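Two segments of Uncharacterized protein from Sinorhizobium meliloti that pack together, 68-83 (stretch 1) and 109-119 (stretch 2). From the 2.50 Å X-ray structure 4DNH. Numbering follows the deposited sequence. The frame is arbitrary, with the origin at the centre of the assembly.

Stretch 1, residues 68-83: RHRLWDLGLGVAESMD
Stretch 2 (109-119) GRPDALIACGA

Helix 68-73 and strand 77-80 of stretch 1 pack against a loop, 109-114, that leads into strand 115-119. The strands run parallel, their axes 14° apart and 4.8 Å at closest approach, with Val-78 beside Ile-115, Ala-79 beside Ala-116 and Glu-80 beside Cys-117 (CA to CA 4.6, 5.2 and 4.8 Å). Hydrogen bonds alternate in direction: Val-78 N to Leu-114 O 2.8 Å, Ala-116 N to Val-78 O 3.0 Å, Glu-80 N to Ala-116 O 2.9 Å, Gly-118 N to Glu-80 O 3.0 Å. Between helix and strand, Gly-75 (phi 89°, psi -4°) closes a Schellman motif, a positive phi that suits glycine.

Trp-72 (chi1 m, chi2 -39°) points toward stretch 2. Its indole NE1 donates to Leu-114 O at 2.9 Å, so this carbonyl serves both ring and strand. Ala-113 CB lies over one ring face, 3.5 Å from the centroid of the five-membered ring, while Ile-115 CD1 meets the ring edge 3.9 Å from Trp-72 CZ2. Ile-115 (t, t) also brings CD1 to 4.0 Å from CG1 of Val-78 (t), on the sheet face shared with Glu-80 and Cys-117.

Arg-110 (m, t, p, chi4 114°) reaches the helix with its guanidinium face against Trp-72 CB, 3.4 Å from CZ. In the guanidinium plane, Arg-110 NH2 makes a salt bridge to Asp-73 OD1 (2.6 Å) and Arg-110 NH1 donates to His-69 ND1 (3.0 Å); Arg-110 NE donates to Asp-112 OD1 (3.1 Å), bracing the arginine from its own loop. Asp-73 (m) starts away from stretch 2, but its carboxylate comes nearer.

Glu-80 (chi1 -98°, between wells; chi2 m) turns its carboxylate back to Arg-68 (m, p, t): Arg-68 NE to Glu-80 OE2 2.3 Å, very short, and Arg-68 NH2 to Glu-80 OE1 3.0 Å. At Gly-77, an ideal CB would clash with Leu-114 CD2, 2.6 Å away.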

# COMPACT_ATOMS: atom_id res chain seq x y z
N ARG A 68 3.52 2.31 -12.31
CA ARG A 68 4.86 2.22 -11.74
C ARG A 68 5.81 3.32 -12.25
O ARG A 68 6.56 3.91 -11.47
CB ARG A 68 5.45 0.84 -11.99
CG ARG A 68 4.95 -0.22 -11.03
CD ARG A 68 3.68 -0.89 -11.52
NE ARG A 68 3.02 -1.63 -10.44
CZ ARG A 68 1.72 -1.55 -10.12
NH1 ARG A 68 0.91 -0.75 -10.81
NH2 ARG A 68 1.25 -2.27 -9.09
N HIS A 69 5.76 3.63 -13.55
CA HIS A 69 6.62 4.68 -14.12
C HIS A 69 6.27 6.05 -13.59
O HIS A 69 7.17 6.87 -13.32
CB HIS A 69 6.61 4.68 -15.65
CG HIS A 69 7.34 3.50 -16.25
ND1 HIS A 69 8.68 3.44 -16.34
CD2 HIS A 69 6.86 2.31 -16.80
CE1 HIS A 69 9.05 2.28 -16.93
NE2 HIS A 69 7.93 1.59 -17.21
N ARG A 70 4.97 6.30 -13.42
CA ARG A 70 4.50 7.52 -12.78
C ARG A 70 5.10 7.67 -11.39
O ARG A 70 5.52 8.77 -11.00
CB ARG A 70 2.96 7.53 -12.70
CG ARG A 70 2.33 8.84 -12.27
CD ARG A 70 0.82 8.66 -12.15
NE ARG A 70 0.14 9.57 -11.22
CZ ARG A 70 -0.20 10.83 -11.50
NH1 ARG A 70 0.11 11.36 -12.69
NH2 ARG A 70 -0.83 11.57 -10.58
N LEU A 71 5.14 6.56 -10.64
CA LEU A 71 5.69 6.60 -9.28
C LEU A 71 7.18 6.83 -9.31
O LEU A 71 7.69 7.69 -8.60
CB LEU A 71 5.34 5.35 -8.44
CG LEU A 71 3.89 5.09 -8.05
CD1 LEU A 71 3.78 3.74 -7.34
CD2 LEU A 71 3.30 6.19 -7.19
N TRP A 72 7.89 6.07 -10.13
CA TRP A 72 9.33 6.30 -10.29
C TRP A 72 9.66 7.70 -10.70
O TRP A 72 10.61 8.27 -10.17
CB TRP A 72 9.96 5.28 -11.20
CG TRP A 72 9.93 3.89 -10.61
CD1 TRP A 72 10.14 3.54 -9.28
CD2 TRP A 72 9.69 2.62 -11.31
NE1 TRP A 72 10.05 2.18 -9.11
CE2 TRP A 72 9.78 1.57 -10.29
CE3 TRP A 72 9.41 2.26 -12.63
CZ2 TRP A 72 9.60 0.22 -10.60
CZ3 TRP A 72 9.23 0.90 -12.93
CH2 TRP A 72 9.32 -0.09 -11.94
N ASP A 73 8.84 8.29 -11.59
CA ASP A 73 9.03 9.68 -12.08
C ASP A 73 8.99 10.69 -10.96
O ASP A 73 9.71 11.69 -11.00
CB ASP A 73 7.93 10.08 -13.08
CG ASP A 73 8.11 9.46 -14.46
OD1 ASP A 73 9.18 8.89 -14.74
OD2 ASP A 73 7.16 9.55 -15.28
N LEU A 74 8.12 10.44 -9.98
CA LEU A 74 7.95 11.32 -8.84
C LEU A 74 8.97 11.04 -7.72
O LEU A 74 8.95 11.71 -6.68
CB LEU A 74 6.53 11.23 -8.29
CG LEU A 74 5.40 11.74 -9.21
CD1 LEU A 74 4.06 11.24 -8.71
CD2 LEU A 74 5.36 13.26 -9.34
N GLY A 75 9.84 10.06 -7.95
CA GLY A 75 10.88 9.73 -6.99
C GLY A 75 10.49 8.71 -5.95
O GLY A 75 11.33 8.31 -5.15
N LEU A 76 9.22 8.29 -5.96
CA LEU A 76 8.72 7.32 -4.98
C LEU A 76 9.16 5.93 -5.36
O LEU A 76 9.27 5.62 -6.54
CB LEU A 76 7.19 7.37 -4.90
CG LEU A 76 6.61 8.75 -4.55
CD1 LEU A 76 5.11 8.79 -4.76
CD2 LEU A 76 6.94 9.11 -3.12
N GLY A 77 9.44 5.09 -4.37
CA GLY A 77 9.71 3.68 -4.66
C GLY A 77 8.42 2.92 -4.90
O GLY A 77 7.33 3.41 -4.57
N VAL A 78 8.53 1.72 -5.45
CA VAL A 78 7.37 0.90 -5.70
C VAL A 78 7.44 -0.38 -4.84
O VAL A 78 8.45 -1.11 -4.85
CB VAL A 78 7.25 0.56 -7.21
CG1 VAL A 78 6.33 -0.63 -7.45
CG2 VAL A 78 6.78 1.77 -8.01
N ALA A 79 6.36 -0.64 -4.10
CA ALA A 79 6.20 -1.89 -3.34
C ALA A 79 5.23 -2.77 -4.12
O ALA A 79 4.03 -2.48 -4.15
CB ALA A 79 5.63 -1.60 -1.96
N GLU A 80 5.73 -3.84 -4.73
CA GLU A 80 4.93 -4.57 -5.70
C GLU A 80 4.18 -5.76 -5.19
O GLU A 80 4.68 -6.52 -4.34
CB GLU A 80 5.74 -5.04 -6.90
CG GLU A 80 5.63 -4.12 -8.10
CD GLU A 80 4.24 -3.99 -8.67
OE1 GLU A 80 3.21 -4.25 -7.98
OE2 GLU A 80 4.17 -3.57 -9.83
N SER A 81 3.00 -5.93 -5.78
CA SER A 81 2.14 -7.04 -5.51
C SER A 81 1.85 -7.08 -4.00
O SER A 81 1.83 -8.13 -3.38
CB SER A 81 2.78 -8.33 -6.03
OG SER A 81 2.88 -8.31 -7.44
N MSE A 82 1.62 -5.90 -3.44
CA MSE A 82 1.33 -5.78 -2.02
C MSE A 82 -0.15 -5.78 -1.77
O MSE A 82 -0.96 -6.00 -2.68
CB MSE A 82 2.02 -4.51 -1.53
CG MSE A 82 3.54 -4.74 -1.43
SE MSE A 82 3.86 -6.07 -0.01
CE MSE A 82 3.43 -4.88 1.49
N ASP A 83 -0.53 -5.54 -0.52
CA ASP A 83 -1.93 -5.52 -0.16
C ASP A 83 -2.72 -4.57 -1.05
O ASP A 83 -3.84 -4.87 -1.40
CB ASP A 83 -2.10 -5.13 1.31
CG ASP A 83 -3.51 -5.36 1.80
OD1 ASP A 83 -3.84 -6.52 2.12
OD2 ASP A 83 -4.29 -4.38 1.85
N GLY A 109 15.13 -1.11 -16.59
CA GLY A 109 15.09 -0.24 -17.76
C GLY A 109 15.18 1.24 -17.45
O GLY A 109 15.07 2.06 -18.34
N ARG A 110 15.40 1.57 -16.18
CA ARG A 110 15.42 2.95 -15.72
C ARG A 110 16.61 3.15 -14.81
O ARG A 110 16.97 2.22 -14.08
CB ARG A 110 14.17 3.24 -14.89
CG ARG A 110 12.92 3.58 -15.67
CD ARG A 110 11.81 3.88 -14.66
NE ARG A 110 11.88 5.25 -14.14
CZ ARG A 110 10.97 6.19 -14.37
NH1 ARG A 110 9.88 5.92 -15.07
NH2 ARG A 110 11.14 7.41 -13.88
N PRO A 111 17.23 4.35 -14.83
CA PRO A 111 18.29 4.59 -13.85
C PRO A 111 17.74 4.73 -12.42
O PRO A 111 18.43 4.35 -11.49
CB PRO A 111 18.95 5.88 -14.33
CG PRO A 111 17.94 6.54 -15.19
CD PRO A 111 17.13 5.44 -15.82
N ASP A 112 16.51 5.24 -12.28
CA ASP A 112 15.98 5.62 -10.96
C ASP A 112 14.71 4.88 -10.53
O ASP A 112 13.68 5.49 -10.30
CB ASP A 112 15.76 7.15 -10.88
CG ASP A 112 14.56 7.65 -11.74
OD1 ASP A 112 14.02 6.91 -12.60
OD2 ASP A 112 14.17 8.83 -11.55
N ALA A 113 14.80 3.57 -10.41
CA ALA A 113 13.63 2.78 -10.05
C ALA A 113 13.85 1.93 -8.80
O ALA A 113 14.48 0.86 -8.87
CB ALA A 113 13.19 1.93 -11.22
N LEU A 114 13.33 2.39 -7.66
CA LEU A 114 13.39 1.64 -6.42
C LEU A 114 12.13 0.77 -6.30
O LEU A 114 11.01 1.23 -6.54
CB LEU A 114 13.53 2.58 -5.23
CG LEU A 114 13.25 2.08 -3.79
CD1 LEU A 114 14.40 1.25 -3.23
CD2 LEU A 114 12.96 3.26 -2.88
N ILE A 115 12.32 -0.49 -5.94
CA ILE A 115 11.26 -1.48 -5.99
C ILE A 115 11.62 -2.64 -5.07
O ILE A 115 12.78 -3.03 -4.97
CB ILE A 115 10.98 -1.96 -7.45
CG1 ILE A 115 9.96 -3.11 -7.47
CG2 ILE A 115 12.27 -2.33 -8.19
CD1 ILE A 115 9.16 -3.19 -8.75
N ALA A 116 10.60 -3.15 -4.39
CA ALA A 116 10.75 -4.32 -3.54
C ALA A 116 9.45 -5.10 -3.66
O ALA A 116 8.37 -4.51 -3.81
CB ALA A 116 11.01 -3.91 -2.09
N CYS A 117 9.57 -6.42 -3.57
CA CYS A 117 8.52 -7.30 -4.02
C CYS A 117 7.99 -8.16 -2.90
O CYS A 117 8.76 -8.84 -2.22
CB CYS A 117 9.07 -8.19 -5.12
SG CYS A 117 9.83 -7.22 -6.43
N GLY A 118 6.66 -8.15 -2.74
CA GLY A 118 6.02 -8.95 -1.72
C GLY A 118 6.15 -10.45 -1.93
O GLY A 118 5.70 -10.99 -2.95
N ALA A 119 6.76 -11.11 -0.94
CA ALA A 119 6.94 -12.56 -0.94
C ALA A 119 6.21 -13.17 0.26
O ALA A 119 6.38 -12.72 1.41
CB ALA A 119 8.41 -12.93 -0.89